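Local coordinates for genome polyprotein (Rhinovirus C, PDB 6KU8) that probably cleaves the viral polyprotein as its 3C cysteine protease and is bound here to the inhibitor rupintrivir, at residues A[18-22]-A[50-54]; A[27-31]-A[150-154]; A[36-42]-A[74-80]. All blocks are in the same frame, centred on the assembly; numbering follows the deposited sequence.

All three contacts involve the six-stranded antiparallel barrel that forms the N-terminal half of this chymotrypsin-like protease. Interaction 1 pairs its end strands, 18-23 and 49-52, and so closes it; interaction 3 pairs strands 37-41 and 75-80. In interaction 2, strand 26-34 brings the barrel against the 150-154 segment, a loop leading into strand 153-156 of the second sheet. Along the chain, interaction 1's segments alternate with those of interactions 2 and 3; both of interaction 3's fall between 27-31 and 150-154. Centres lie about 10 to 12 Å apart. Interactions 2 and 3 touch the inhibitor and hold Cys-150 and Glu-74, which with His-43 have the geometry of a probable catalytic triad spanning both halves.

Interaction 1: residues A[18-22]-A[50-54]; sequences CHVIT and VTIDG
Strand 18-22 is extended throughout and runs antiparallel to 50-52, the short axes 4.8 Å apart at 146°. His-19 (chi1 m, chi2 -94°) turns its ring so that ND1 donates to OD2 of Asp-53 at 2.6 Å, while its CB lies 3.6 Å from CG2 of Ile-52. Val-20 N reaches the other carboxylate oxygen, Asp-53 OD1, at 3.0 Å, and Val-20 O receives Asp-53 N at 2.8 Å. One aspartate thus meets three groups; its chi1 is m, and its backbone (46/43), followed by Gly-54 (79/8), has the angles of a type I' turn. Ile-21 (t, t) faces Ile-52 (m, t) as a non-hydrogen-bonded pair, CA to CA 4.6 Å, with CD1 of Ile-21 4.0 Å from CB of Val-50. Thr-22 pairs with Thr-51: N of Thr-22 meets O of Thr-51 at 2.9 Å, but the return link from Thr-51 N (3.1 Å) to Thr-22 O (2.6 Å) passes through water 2. Water 1 joins Val-20 O (3.0 Å) and Gly-54 N (3.0 Å). This seam closes the barrel: strand 26-34 flanks 18-22, strand 55-66 flanks 50-52, and Ile-21 and Ile-52 pack inward on Leu-78 and Leu-80 of strand 75-80.

Interaction 2: residues A[27-31]-A[150-154]; sequences EFNML and CGGVI. With AG7 (4-{2-(4-fluoro-benzyl)-6-methyl-5-[(5-methyl-isoxazole-3-carbonyl)-amino]-4-oxo-heptanoylamino}-5-(2-oxo-pyrrolidin-3-yl)-pentanoic acid ethyl ester), chain B.
Asn-29 is the pivot here. With chi1 t and chi2 59°, its amide ND2 donates to Gly-151 O at 3.0 Å and lies 3.8 Å from CG2 of Val-153, while its backbone N donates to Cys-150 O at 3.2 Å, almost linearly (177°). Residues 27-31 are strand, 150-152 loop and 153-154 strand; the directions CA 28 to 31 and CA 150 to 153 differ by 23°, and the closest CA atoms are Asn-29 and Gly-151, 4.4 Å apart. Gly-151 takes phi/psi 81/-19 and sets its CA 3.3 Å from Asn-29 O, where an ideal CB would be 2.1 Å from that oxygen. In chymotrypsin-like proteases the nucleophile's loop meets the N-terminal barrel in this way; Cys-150 is the probable nucleophile. The Cys-150 side chain (chi1 m, -84°) directs SG to the inhibitor. Phe-28 (m, chi2 79°) packs CD2 on CB of Cys-150 at 3.8 Å and brings CE2 3.9 Å from AG7 C20. Leu-31 (t, p) and Val-153 (t) meet at the far end, CD1 to CG2 4.1 Å. Water 3 donates to Glu-27 O at 3.2 Å and weakly accepts from Cys-150 N at 3.0 Å, while the Glu-27 carboxylate bonds to Thr-110.

Interaction 3: residues A[36-42]-A[74-80]; sequences NCAVVPT and EITLLWL. With AG7 (4-{2-(4-fluoro-benzyl)-6-methyl-5-[(5-methyl-isoxazole-3-carbonyl)-amino]-4-oxo-heptanoylamino}-5-(2-oxo-pyrrolidin-3-yl)-pentanoic acid ethyl ester), chain B.
At the apolar centre, Val-39, with an off-well chi1 of 118°, brings CG2 3.4 Å from CD2 of Leu-77 (m, t) and 3.5 Å from CG2 of Ile-75 (m, t). Cys-37 (t) lies along the same face, its SG over the face of the Trp-79 ring (m, chi2 82°), 4.0 Å from the six-membered centroid, a sulfur-aromatic contact joined by a CH-pi contact from CB of Cys-37 at 3.8 Å. Across the sheet, CG1 of Val-40 (m) lies 3.8 Å from CD1 of Leu-78 (m, t).

The strands are antiparallel, axes 4.6 Å apart at 145°. Ala-38 with Leu-78 has N to O bonds of 2.8 Å both ways, Val-40 with Thr-76 has 2.9 Å both ways, and Thr-42 N meets Glu-74 O at 2.8 Å. At one end Asn-36 (p) gives ND2 to Leu-80 O at 2.9 Å and takes Leu-80 N on its O at 2.9 Å. At the other, OG1 of Thr-42 and OG1 of Thr-76 are 2.7 Å apart, and water 4 accepts from Thr-42 OG1 and Glu-74 N.

Glu-74 (phi/psi 75/4) bonds to His-43 through OE2, consistent with a Cys-His-Glu triad; its CD lies 3.5 Å from C08 in the inhibitor's fluorobenzyl ring. Within the barrel, 37-41 is flanked by strand 26-34 and 75-80 by strand 55-66, while Val-39 and Ile-75 touch Ile-163 of the second sheet.

Interaction 1: residues A[18-22]-A[50-54]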
loop_
_atom_site.group_PDB
_atom_site.type_symbol
_atom_site.label_atom_id
_atom_site.label_comp_id
_atom_site.label_asym_id
_atom_site.label_seq_id
_atom_site.Cartn_x
_atom_site.Cartn_y
_atom_site.Cartn_z
ATOM N N CYS A 18 -9.494 -3.686 -2.976
ATOM C CA CYS A 18 -8.180 -4.221 -3.301
ATOM C C CYS A 18 -8.244 -5.209 -4.458
ATOM O O CYS A 18 -9.218 -5.949 -4.615
ATOM C CB CYS A 18 -7.548 -4.870 -2.064
ATOM S SG CYS A 18 -7.112 -3.585 -0.808
ATOM N N HIS A 19 -7.170 -5.218 -5.249
ATOM C CA HIS A 19 -7.045 -6.006 -6.464
ATOM C C HIS A 19 -5.611 -6.492 -6.609
ATOM O O HIS A 19 -4.668 -5.879 -6.089
ATOM C CB HIS A 19 -7.459 -5.193 -7.695
ATOM C CG HIS A 19 -8.843 -4.637 -7.590
ATOM N ND1 HIS A 19 -9.945 -5.285 -8.104
ATOM C CD2 HIS A 19 -9.313 -3.527 -6.970
ATOM C CE1 HIS A 19 -11.032 -4.583 -7.835
ATOM N NE2 HIS A 19 -10.676 -3.511 -7.147
ATOM N N VAL A 20 -5.458 -7.600 -7.326
ATOM C CA VAL A 20 -4.147 -8.166 -7.618
ATOM C C VAL A 20 -3.593 -7.453 -8.839
ATOM O O VAL A 20 -4.195 -7.490 -9.914
ATOM C CB VAL A 20 -4.233 -9.679 -7.873
ATOM C CG1 VAL A 20 -2.870 -10.228 -8.224
ATOM C CG2 VAL A 20 -4.864 -10.416 -6.685
ATOM N N ILE A 21 -2.444 -6.815 -8.682
ATOM C CA ILE A 21 -1.756 -6.156 -9.784
ATOM C C ILE A 21 -0.530 -6.992 -10.112
ATOM O O ILE A 21 0.211 -7.399 -9.210
ATOM C CB ILE A 21 -1.387 -4.705 -9.422
ATOM C CG1 ILE A 21 -1.276 -3.836 -10.673
ATOM C CG2 ILE A 21 -0.092 -4.664 -8.645
ATOM C CD1 ILE A 21 -1.368 -2.333 -10.375
ATOM N N THR A 22 -0.345 -7.290 -11.393
ATOM C CA THR A 22 0.735 -8.151 -11.858
ATOM C C THR A 22 1.630 -7.313 -12.753
ATOM O O THR A 22 1.150 -6.729 -13.729
ATOM C CB THR A 22 0.197 -9.366 -12.624
ATOM O OG1 THR A 22 -0.705 -10.102 -11.792
ATOM C CG2 THR A 22 1.342 -10.300 -13.049
ATOM N N VAL A 50 -1.482 -1.633 -16.804
ATOM C CA VAL A 50 -1.173 -2.565 -15.735
ATOM C C VAL A 50 -2.177 -3.705 -15.791
ATOM O O VAL A 50 -3.332 -3.525 -16.195
ATOM C CB VAL A 50 -1.199 -1.876 -14.348
ATOM C CG1 VAL A 50 -0.086 -0.831 -14.247
ATOM C CG2 VAL A 50 -2.552 -1.220 -14.108
ATOM N N THR A 51 -1.719 -4.886 -15.399
ATOM C CA THR A 51 -2.578 -6.056 -15.267
ATOM C C THR A 51 -3.230 -6.032 -13.891
ATOM O O THR A 51 -2.550 -6.190 -12.870
ATOM C CB THR A 51 -1.774 -7.335 -15.456
ATOM O OG1 THR A 51 -1.015 -7.235 -16.663
ATOM C CG2 THR A 51 -2.710 -8.536 -15.547
ATOM N N ILE A 52 -4.547 -5.841 -13.867
ATOM C CA ILE A 52 -5.337 -5.854 -12.644
ATOM C C ILE A 52 -6.322 -7.011 -12.737
ATOM O O ILE A 52 -7.095 -7.093 -13.699
ATOM C CB ILE A 52 -6.070 -4.526 -12.442
ATOM C CG1 ILE A 52 -5.050 -3.381 -12.361
ATOM C CG2 ILE A 52 -6.935 -4.584 -11.200
ATOM C CD1 ILE A 52 -5.692 -2.022 -12.315
ATOM N N ASP A 53 -6.290 -7.902 -11.743
ATOM C CA ASP A 53 -7.139 -9.096 -11.726
ATOM C C ASP A 53 -7.120 -9.794 -13.091
ATOM O O ASP A 53 -8.152 -10.219 -13.615
ATOM C CB ASP A 53 -8.577 -8.757 -11.299
ATOM C CG ASP A 53 -8.664 -8.197 -9.876
ATOM O OD1 ASP A 53 -7.767 -8.505 -9.062
ATOM O OD2 ASP A 53 -9.627 -7.443 -9.565
ATOM N N GLY A 54 -5.933 -9.893 -13.680
ATOM C CA GLY A 54 -5.760 -10.614 -14.924
ATOM C C GLY A 54 -6.175 -9.882 -16.181
ATOM O O GLY A 54 -6.179 -10.493 -17.256
HETATM O O HOH W 1 -3.377 -9.300 -12.165
HETATM O O HOH W 2 1.332 -5.012 -15.669
#

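Interaction 2: residues A[27-31]-A[150-154]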
loop_
_atom_site.group_PDB
_atom_site.type_symbol
_atom_site.label_atom_id
_atom_site.label_comp_id
_atom_site.label_asym_id
_atom_site.label_seq_id
_atom_site.Cartn_x
_atom_site.Cartn_y
_atom_site.Cartn_z
ATOM N N GLU A 27 3.463 -10.215 -8.339
ATOM C CA GLU A 27 2.114 -9.883 -7.905
ATOM C C GLU A 27 2.160 -8.968 -6.687
ATOM O O GLU A 27 2.896 -9.225 -5.734
ATOM C CB GLU A 27 1.319 -11.144 -7.557
ATOM C CG GLU A 27 0.758 -11.897 -8.741
ATOM C CD GLU A 27 -0.186 -13.010 -8.313
ATOM O OE1 GLU A 27 -0.163 -13.413 -7.125
ATOM O OE2 GLU A 27 -0.968 -13.459 -9.172
ATOM N N PHE A 28 1.362 -7.910 -6.727
ATOM C CA PHE A 28 1.254 -6.950 -5.638
ATOM C C PHE A 28 -0.214 -6.766 -5.305
ATOM O O PHE A 28 -1.094 -7.046 -6.128
ATOM C CB PHE A 28 1.855 -5.583 -5.999
ATOM C CG PHE A 28 3.311 -5.633 -6.353
ATOM C CD1 PHE A 28 3.717 -6.059 -7.611
ATOM C CD2 PHE A 28 4.274 -5.258 -5.426
ATOM C CE1 PHE A 28 5.068 -6.120 -7.933
ATOM C CE2 PHE A 28 5.619 -5.300 -5.743
ATOM C CZ PHE A 28 6.021 -5.734 -6.986
ATOM N N ASN A 29 -0.468 -6.276 -4.092
ATOM C CA ASN A 29 -1.796 -5.804 -3.725
ATOM C C ASN A 29 -1.928 -4.344 -4.131
ATOM O O ASN A 29 -1.032 -3.539 -3.863
ATOM C CB ASN A 29 -2.070 -5.951 -2.229
ATOM C CG ASN A 29 -3.460 -5.490 -1.860
ATOM O OD1 ASN A 29 -4.448 -6.010 -2.363
ATOM N ND2 ASN A 29 -3.543 -4.506 -0.977
ATOM N N MET A 30 -3.046 -4.015 -4.773
ATOM C CA MET A 30 -3.389 -2.656 -5.150
ATOM C C MET A 30 -4.564 -2.191 -4.301
ATOM O O MET A 30 -5.581 -2.892 -4.198
ATOM C CB MET A 30 -3.742 -2.572 -6.639
ATOM C CG MET A 30 -4.034 -1.133 -7.135
ATOM S SD MET A 30 -4.855 -1.097 -8.764
ATOM C CE MET A 30 -6.570 -1.304 -8.261
ATOM N N LEU A 31 -4.427 -1.019 -3.689
ATOM C CA LEU A 31 -5.439 -0.480 -2.783
ATOM C C LEU A 31 -6.123 0.711 -3.452
ATOM O O LEU A 31 -5.515 1.770 -3.620
ATOM C CB LEU A 31 -4.816 -0.064 -1.452
ATOM C CG LEU A 31 -5.722 0.798 -0.566
ATOM C CD1 LEU A 31 -6.924 -0.010 -0.103
ATOM C CD2 LEU A 31 -4.927 1.334 0.625
ATOM N N CYS A 150 4.023 -7.255 -0.517
ATOM C CA CYS A 150 4.038 -5.826 -0.784
ATOM C C CYS A 150 2.692 -5.360 -1.322
ATOM O O CYS A 150 1.980 -6.096 -2.016
ATOM C CB CYS A 150 5.155 -5.459 -1.754
ATOM S SG CYS A 150 6.721 -5.251 -0.873
ATOM N N GLY A 151 2.376 -4.102 -1.023
ATOM C CA GLY A 151 1.079 -3.539 -1.276
ATOM C C GLY A 151 0.051 -3.886 -0.233
ATOM O O GLY A 151 -0.961 -3.186 -0.128
ATOM N N GLY A 152 0.287 -4.926 0.564
ATOM C CA GLY A 152 -0.638 -5.270 1.624
ATOM C C GLY A 152 -1.003 -4.037 2.425
ATOM O O GLY A 152 -0.160 -3.161 2.626
ATOM N N VAL A 153 -2.211 -3.970 2.894
ATOM C CA VAL A 153 -2.679 -2.867 3.677
ATOM C C VAL A 153 -2.330 -3.025 5.166
ATOM O O VAL A 153 -2.475 -4.066 5.697
ATOM C CB VAL A 153 -4.202 -2.692 3.552
ATOM C CG1 VAL A 153 -4.634 -1.443 4.247
ATOM C CG2 VAL A 153 -4.681 -2.685 2.116
ATOM N N ILE A 154 -1.832 -1.975 5.790
ATOM C CA ILE A 154 -1.578 -1.966 7.215
ATOM C C ILE A 154 -2.733 -1.159 7.809
ATOM O O ILE A 154 -2.810 0.016 7.597
ATOM C CB ILE A 154 -0.236 -1.344 7.586
ATOM C CG1 ILE A 154 0.933 -2.045 6.901
ATOM C CG2 ILE A 154 -0.088 -1.277 9.092
ATOM C CD1 ILE A 154 1.082 -3.490 7.153
HETATM C C01 AG7 B . 13.265 -5.151 0.139
HETATM C C02 AG7 B . 12.923 -4.896 -1.318
HETATM O O03 AG7 B . 12.481 -5.418 1.004
HETATM C C04 AG7 B . 11.461 -4.564 -1.587
HETATM C C05 AG7 B . 11.490 -3.959 -2.979
HETATM C C06 AG7 B . 11.936 -2.490 -2.926
HETATM C C07 AG7 B . 11.319 -1.609 -2.051
HETATM C C08 AG7 B . 11.720 -0.284 -1.998
HETATM C C09 AG7 B . 12.746 0.173 -2.818
HETATM C C10 AG7 B . 13.368 -0.704 -3.695
HETATM C C11 AG7 B . 12.966 -2.034 -3.750
HETATM N N12 AG7 B . 9.416 -6.028 -0.845
HETATM C C13 AG7 B . 8.852 -7.387 -0.762
HETATM C C14 AG7 B . 8.544 -7.568 0.715
HETATM C C15 AG7 B . 9.881 -7.780 1.522
HETATM C C16 AG7 B . 9.504 -8.338 2.989
HETATM N N17 AG7 B . 10.397 -9.255 3.328
HETATM O O18 AG7 B . 8.585 -7.973 3.642
HETATM C C19 AG7 B . 7.652 -7.771 -1.637
HETATM C C20 AG7 B . 7.681 -7.015 -2.974
HETATM C C21 AG7 B . 8.288 -8.089 -3.848
HETATM O O22 AG7 B . 9.202 -7.772 -4.849
HETATM O O23 AG7 B . 7.987 -9.209 -3.619
HETATM C C47 AG7 B . 10.716 -5.893 -1.480
HETATM O O48 AG7 B . 11.225 -6.870 -1.914
HETATM C C50 AG7 B . 9.673 -8.917 -5.492
HETATM C C53 AG7 B . 10.366 -8.489 -6.784
HETATM C C57 AG7 B . 14.762 -5.024 0.354
HETATM N N58 AG7 B . 15.045 -5.053 1.736
HETATM C C59 AG7 B . 16.126 -4.262 2.211
HETATM O O60 AG7 B . 16.828 -3.550 1.564
HETATM C C78 AG7 B . 15.502 -6.209 -0.272
HETATM C C81 AG7 B . 17.026 -6.034 -0.271
HETATM F F1 AG7 B . 13.138 1.484 -2.754
HETATM C C82 AG7 B . 15.113 -7.493 0.469
HETATM C C83 AG7 B . 11.402 -9.424 2.202
HETATM C C84 AG7 B . 10.685 -8.703 0.969
HETATM C C1 AG7 B . 16.266 -4.488 3.668
HETATM O O HOH W 3 4.726 -8.208 -3.309
#

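Interaction 3: residues A[36-42]-A[74-80]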
loop_
_atom_site.group_PDB
_atom_site.type_symbol
_atom_site.label_atom_id
_atom_site.label_comp_id
_atom_site.label_asym_id
_atom_site.label_seq_id
_atom_site.Cartn_x
_atom_site.Cartn_y
_atom_site.Cartn_z
ATOM N N ASN A 36 -11.205 6.837 -9.355
ATOM C CA ASN A 36 -10.405 5.892 -10.124
ATOM C C ASN A 36 -8.945 5.900 -9.690
ATOM O O ASN A 36 -8.071 5.535 -10.477
ATOM C CB ASN A 36 -10.524 6.208 -11.615
ATOM C CG ASN A 36 -10.036 7.607 -11.949
ATOM O OD1 ASN A 36 -10.166 8.532 -11.148
ATOM N ND2 ASN A 36 -9.438 7.763 -13.129
ATOM N N CYS A 37 -8.661 6.327 -8.458
ATOM C CA CYS A 37 -7.292 6.504 -7.983
ATOM C C CYS A 37 -6.925 5.385 -7.014
ATOM O O CYS A 37 -7.594 5.205 -5.990
ATOM C CB CYS A 37 -7.121 7.861 -7.303
ATOM S SG CYS A 37 -5.452 8.124 -6.646
ATOM N N ALA A 38 -5.855 4.657 -7.329
ATOM C CA ALA A 38 -5.351 3.572 -6.498
ATOM C C ALA A 38 -3.903 3.833 -6.111
ATOM O O ALA A 38 -3.210 4.675 -6.686
ATOM C CB ALA A 38 -5.449 2.207 -7.197
ATOM N N VAL A 39 -3.444 3.072 -5.133
ATOM C CA VAL A 39 -2.077 3.141 -4.654
ATOM C C VAL A 39 -1.406 1.795 -4.910
ATOM O O VAL A 39 -2.032 0.737 -4.781
ATOM C CB VAL A 39 -2.084 3.544 -3.165
ATOM C CG1 VAL A 39 -1.482 2.500 -2.264
ATOM C CG2 VAL A 39 -1.493 4.918 -2.983
ATOM N N VAL A 40 -0.158 1.851 -5.367
ATOM C CA VAL A 40 0.685 0.667 -5.537
ATOM C C VAL A 40 2.090 1.004 -5.093
ATOM O O VAL A 40 2.509 2.174 -5.109
ATOM C CB VAL A 40 0.718 0.195 -7.001
ATOM C CG1 VAL A 40 -0.665 -0.230 -7.474
ATOM C CG2 VAL A 40 1.247 1.320 -7.903
ATOM N N PRO A 41 2.867 0.003 -4.718
ATOM C CA PRO A 41 4.262 0.282 -4.376
ATOM C C PRO A 41 5.026 0.758 -5.609
ATOM O O PRO A 41 4.857 0.231 -6.711
ATOM C CB PRO A 41 4.775 -1.064 -3.847
ATOM C CG PRO A 41 3.479 -1.813 -3.427
ATOM C CD PRO A 41 2.519 -1.415 -4.495
ATOM N N THR A 42 5.854 1.786 -5.417
ATOM C CA THR A 42 6.625 2.331 -6.536
ATOM C C THR A 42 7.513 1.269 -7.175
ATOM O O THR A 42 7.674 1.247 -8.401
ATOM C CB THR A 42 7.470 3.517 -6.071
ATOM O OG1 THR A 42 6.601 4.555 -5.611
ATOM C CG2 THR A 42 8.330 4.059 -7.226
ATOM N N GLU A 74 7.901 5.448 -1.769
ATOM C CA GLU A 74 7.571 4.092 -2.210
ATOM C C GLU A 74 6.091 3.980 -2.569
ATOM O O GLU A 74 5.618 2.872 -2.891
ATOM C CB GLU A 74 7.906 3.020 -1.156
ATOM C CG GLU A 74 8.937 1.977 -1.549
ATOM C CD GLU A 74 8.996 1.664 -3.046
ATOM O OE1 GLU A 74 9.710 2.374 -3.767
ATOM O OE2 GLU A 74 8.376 0.682 -3.492
ATOM N N ILE A 75 5.338 5.074 -2.516
ATOM C CA ILE A 75 3.942 5.096 -2.923
ATOM C C ILE A 75 3.820 5.725 -4.303
ATOM O O ILE A 75 4.294 6.845 -4.539
ATOM C CB ILE A 75 3.072 5.853 -1.911
ATOM C CG1 ILE A 75 2.953 5.050 -0.619
ATOM C CG2 ILE A 75 1.705 6.129 -2.517
ATOM C CD1 ILE A 75 2.469 5.858 0.515
ATOM N N THR A 76 3.151 5.014 -5.204
ATOM C CA THR A 76 2.765 5.533 -6.504
ATOM C C THR A 76 1.247 5.537 -6.594
ATOM O O THR A 76 0.602 4.552 -6.216
ATOM C CB THR A 76 3.375 4.683 -7.618
ATOM O OG1 THR A 76 4.790 4.902 -7.646
ATOM C CG2 THR A 76 2.769 5.039 -8.956
ATOM N N LEU A 77 0.681 6.661 -7.052
ATOM C CA LEU A 77 -0.747 6.767 -7.330
ATOM C C LEU A 77 -0.995 6.411 -8.786
ATOM O O LEU A 77 -0.290 6.902 -9.674
ATOM C CB LEU A 77 -1.272 8.186 -7.063
ATOM C CG LEU A 77 -1.057 8.894 -5.719
ATOM C CD1 LEU A 77 -1.913 10.145 -5.632
ATOM C CD2 LEU A 77 -1.359 7.968 -4.555
ATOM N N LEU A 78 -1.981 5.555 -9.036
ATOM C CA LEU A 78 -2.434 5.273 -10.393
ATOM C C LEU A 78 -3.835 5.834 -10.564
ATOM O O LEU A 78 -4.715 5.576 -9.735
ATOM C CB LEU A 78 -2.446 3.778 -10.700
ATOM C CG LEU A 78 -1.182 2.967 -10.436
ATOM C CD1 LEU A 78 -1.466 1.503 -10.746
ATOM C CD2 LEU A 78 -0.017 3.515 -11.253
ATOM N N TRP A 79 -4.038 6.611 -11.619
ATOM C CA TRP A 79 -5.378 7.027 -12.021
ATOM C C TRP A 79 -5.747 6.153 -13.212
ATOM O O TRP A 79 -5.111 6.227 -14.269
ATOM C CB TRP A 79 -5.436 8.515 -12.365
ATOM C CG TRP A 79 -5.019 9.429 -11.238
ATOM C CD1 TRP A 79 -3.743 9.770 -10.889
ATOM C CD2 TRP A 79 -5.884 10.144 -10.341
ATOM N NE1 TRP A 79 -3.757 10.635 -9.823
ATOM C CE2 TRP A 79 -5.060 10.883 -9.470
ATOM C CE3 TRP A 79 -7.269 10.228 -10.193
ATOM C CZ2 TRP A 79 -5.578 11.703 -8.467
ATOM C CZ3 TRP A 79 -7.787 11.037 -9.188
ATOM C CH2 TRP A 79 -6.941 11.766 -8.338
ATOM N N LEU A 80 -6.759 5.315 -13.026
ATOM C CA LEU A 80 -7.065 4.206 -13.917
ATOM C C LEU A 80 -8.221 4.532 -14.851
ATOM O O LEU A 80 -9.166 5.230 -14.481
ATOM C CB LEU A 80 -7.410 2.963 -13.097
ATOM C CG LEU A 80 -6.302 2.578 -12.118
ATOM C CD1 LEU A 80 -6.796 1.518 -11.130
ATOM C CD2 LEU A 80 -5.123 2.054 -12.899
HETATM C C01 AG7 B . 13.265 -5.151 0.139
HETATM C C02 AG7 B . 12.923 -4.896 -1.318
HETATM O O03 AG7 B . 12.481 -5.418 1.004
HETATM C C04 AG7 B . 11.461 -4.564 -1.587
HETATM C C05 AG7 B . 11.490 -3.959 -2.979
HETATM C C06 AG7 B . 11.936 -2.490 -2.926
HETATM C C07 AG7 B . 11.319 -1.609 -2.051
HETATM C C08 AG7 B . 11.720 -0.284 -1.998
HETATM C C09 AG7 B . 12.746 0.173 -2.818
HETATM C C10 AG7 B . 13.368 -0.704 -3.695
HETATM C C11 AG7 B . 12.966 -2.034 -3.750
HETATM N N12 AG7 B . 9.416 -6.028 -0.845
HETATM C C13 AG7 B . 8.852 -7.387 -0.762
HETATM C C14 AG7 B . 8.544 -7.568 0.715
HETATM C C15 AG7 B . 9.881 -7.780 1.522
HETATM C C16 AG7 B . 9.504 -8.338 2.989
HETATM N N17 AG7 B . 10.397 -9.255 3.328
HETATM O O18 AG7 B . 8.585 -7.973 3.642
HETATM C C19 AG7 B . 7.652 -7.771 -1.637
HETATM C C20 AG7 B . 7.681 -7.015 -2.974
HETATM C C21 AG7 B . 8.288 -8.089 -3.848
HETATM O O22 AG7 B . 9.202 -7.772 -4.849
HETATM O O23 AG7 B . 7.987 -9.209 -3.619
HETATM C C47 AG7 B . 10.716 -5.893 -1.480
HETATM O O48 AG7 B . 11.225 -6.870 -1.914
HETATM C C50 AG7 B . 9.673 -8.917 -5.492
HETATM C C53 AG7 B . 10.366 -8.489 -6.784
HETATM C C57 AG7 B . 14.762 -5.024 0.354
HETATM N N58 AG7 B . 15.045 -5.053 1.736
HETATM C C59 AG7 B . 16.126 -4.262 2.211
HETATM O O60 AG7 B . 16.828 -3.550 1.564
HETATM C C78 AG7 B . 15.502 -6.209 -0.272
HETATM C C81 AG7 B . 17.026 -6.034 -0.271
HETATM F F1 AG7 B . 13.138 1.484 -2.754
HETATM C C82 AG7 B . 15.113 -7.493 0.469
HETATM C C83 AG7 B . 11.402 -9.424 2.202
HETATM C C84 AG7 B . 10.685 -8.703 0.969
HETATM C C1 AG7 B . 16.266 -4.488 3.668
HETATM O O HOH W 4 7.970 6.720 -4.395
HETATM O O HOH W 5 5.848 3.769 -9.918
#